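Local atomic coordinates of Pgp2 (PDB entry 6XJ6), a protein that determines helical cell shape in Campylobacter jejuni, probably as an LD-carboxypeptidase that trims peptidoglycan, and binds peptidoglycan through a pocket on its accessory NTF2 domain. Residues Leu185-Ser190 against Lys229-Ser234. Numbering follows the deposited sequence.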
loop_
_atom_site.group_PDB
_atom_site.type_symbol
_atom_site.label_atom_id
_atom_site.label_comp_id
_atom_site.label_asym_id
_atom_site.label_seq_id
_atom_site.Cartn_x
_atom_site.Cartn_y
_atom_site.Cartn_z
ATOM N N LEU A 185 19.338 -0.346 10.945
ATOM C CA LEU A 185 20.586 -0.367 11.699
ATOM C C LEU A 185 20.477 0.479 12.960
ATOM O O LEU A 185 21.007 0.109 14.014
ATOM C CB LEU A 185 21.734 0.136 10.820
ATOM C CG LEU A 185 23.111 0.142 11.491
ATOM C CD1 LEU A 185 23.532 -1.274 11.855
ATOM C CD2 LEU A 185 24.150 0.783 10.593
ATOM N N ALA A 186 19.803 1.624 12.866
ATOM C CA ALA A 186 19.624 2.474 14.039
ATOM C C ALA A 186 18.847 1.745 15.127
ATOM O O ALA A 186 19.211 1.802 16.309
ATOM C CB ALA A 186 18.907 3.762 13.637
ATOM N N TRP A 187 17.768 1.053 14.751
ATOM C CA TRP A 187 17.018 0.274 15.731
ATOM C C TRP A 187 17.871 -0.845 16.308
ATOM O O TRP A 187 17.854 -1.085 17.522
ATOM C CB TRP A 187 15.757 -0.302 15.086
ATOM C CG TRP A 187 14.987 -1.202 16.002
ATOM C CD1 TRP A 187 13.999 -0.836 16.871
ATOM C CD2 TRP A 187 15.144 -2.619 16.149
ATOM N NE1 TRP A 187 13.530 -1.936 17.548
ATOM C CE2 TRP A 187 14.215 -3.044 17.123
ATOM C CE3 TRP A 187 15.978 -3.571 15.552
ATOM C CZ2 TRP A 187 14.096 -4.377 17.511
ATOM C CZ3 TRP A 187 15.858 -4.897 15.939
ATOM C CH2 TRP A 187 14.923 -5.287 16.910
ATOM N N THR A 188 18.616 -1.545 15.450
ATOM C CA THR A 188 19.473 -2.630 15.913
ATOM C C THR A 188 20.472 -2.134 16.947
ATOM O O THR A 188 20.742 -2.818 17.943
ATOM C CB THR A 188 20.217 -3.241 14.720
ATOM O OG1 THR A 188 19.279 -3.804 13.793
ATOM C CG2 THR A 188 21.177 -4.336 15.180
ATOM N N ASN A 189 21.041 -0.955 16.721
ATOM C CA ASN A 189 22.071 -0.407 17.590
ATOM C C ASN A 189 21.504 0.471 18.696
ATOM O O ASN A 189 22.281 1.071 19.445
ATOM C CB ASN A 189 23.086 0.390 16.766
ATOM C CG ASN A 189 23.939 -0.492 15.879
ATOM O OD1 ASN A 189 24.062 -1.695 16.111
ATOM N ND2 ASN A 189 24.545 0.105 14.860
ATOM N N SER A 190 20.179 0.556 18.822
ATOM C CA SER A 190 19.556 1.401 19.843
ATOM C C SER A 190 20.035 2.845 19.720
ATOM O O SER A 190 20.242 3.543 20.715
ATOM C CB SER A 190 19.794 0.846 21.249
ATOM O OG SER A 190 19.193 -0.432 21.393
ATOM N N LYS A 229 20.624 -6.966 19.478
ATOM C CA LYS A 229 19.519 -7.370 18.626
ATOM C C LYS A 229 20.055 -7.939 17.319
ATOM O O LYS A 229 21.095 -7.506 16.814
ATOM C CB LYS A 229 18.618 -6.169 18.307
ATOM C CG LYS A 229 18.294 -5.300 19.518
ATOM C CD LYS A 229 17.548 -4.030 19.124
ATOM C CE LYS A 229 17.391 -3.092 20.314
ATOM N NZ LYS A 229 16.727 -1.807 19.950
ATOM N N LYS A 230 19.332 -8.918 16.779
ATOM C CA LYS A 230 19.625 -9.492 15.470
ATOM C C LYS A 230 18.317 -9.565 14.699
ATOM O O LYS A 230 17.387 -10.262 15.117
ATOM C CB LYS A 230 20.243 -10.884 15.601
ATOM N N ILE A 231 18.244 -8.853 13.579
ATOM C CA ILE A 231 16.996 -8.688 12.848
ATOM C C ILE A 231 17.275 -8.797 11.355
ATOM O O ILE A 231 18.282 -8.281 10.862
ATOM C CB ILE A 231 16.338 -7.336 13.203
ATOM C CG1 ILE A 231 15.063 -7.120 12.392
ATOM C CG2 ILE A 231 17.324 -6.191 12.990
ATOM C CD1 ILE A 231 14.218 -5.967 12.900
ATOM N N LYS A 232 16.382 -9.480 10.638
ATOM C CA LYS A 232 16.479 -9.634 9.193
ATOM C C LYS A 232 15.167 -9.232 8.537
ATOM O O LYS A 232 14.087 -9.575 9.029
ATOM C CB LYS A 232 16.798 -11.084 8.818
ATOM C CG LYS A 232 18.278 -11.421 8.868
ATOM C CD LYS A 232 18.513 -12.910 8.657
ATOM C CE LYS A 232 18.546 -13.665 9.978
ATOM N NZ LYS A 232 17.977 -15.037 9.858
ATOM N N PHE A 233 15.266 -8.501 7.428
ATOM C CA PHE A 233 14.116 -8.145 6.611
ATOM C C PHE A 233 14.090 -9.037 5.378
ATOM O O PHE A 233 15.136 -9.333 4.789
ATOM C CB PHE A 233 14.174 -6.687 6.149
ATOM C CG PHE A 233 14.011 -5.671 7.244
ATOM C CD1 PHE A 233 13.717 -6.043 8.547
ATOM C CD2 PHE A 233 14.145 -4.319 6.955
ATOM C CE1 PHE A 233 13.559 -5.082 9.539
ATOM C CE2 PHE A 233 13.992 -3.361 7.940
ATOM C CZ PHE A 233 13.705 -3.741 9.231
ATOM N N SER A 234 12.893 -9.470 4.991
ATOM C CA SER A 234 12.738 -10.254 3.776
ATOM C C SER A 234 11.397 -9.925 3.138
ATOM O O SER A 234 10.552 -9.246 3.727
ATOM C CB SER A 234 12.875 -11.755 4.049
ATOM O OG SER A 234 11.837 -12.228 4.879
#
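At the C-terminal end of helix 170-188, in the NTF2-like domain, a lysine from the segment leading into strand 232-240 reaches a carbonyl of the last turn. The helix closes in a Schellman motif, with Ser190 at positive phi (56°). Lys229 runs extended beyond CG, obliquely over one face of the Trp187 indole. Lys229 CD sits 3.6 Å from the centroid of the six-membered ring of Trp187, a CH-pi contact. Lys229 NZ lies 4.0 Å from the centroid of the five-membered ring of Trp187, a cation-pi contact only 10° off the normal. Lys229 NZ also donates to Trp187 O at 2.8 Å, in the carbonyl plane. That oxygen accepts from Ser190 N as well, so two donors grip it. Trp187 CG is anti to the backbone N (chi1 176°), which lays the indole beside Lys229 and Ile231. Ile231 comes to the ring edge, with Ile231 CG2 3.5 Å from Trp187 CZ3. The same methyl lies against Thr188 OG1, whose hydrogen bond goes back to Lys184 O. Lys184 NZ in turn bonds Ile231 O, and Phe223 gives Lys229 a second cation-pi partner. The ammonium thus meets a helix C-terminus and two aromatic rings, a setting that probably stabilises its charged form.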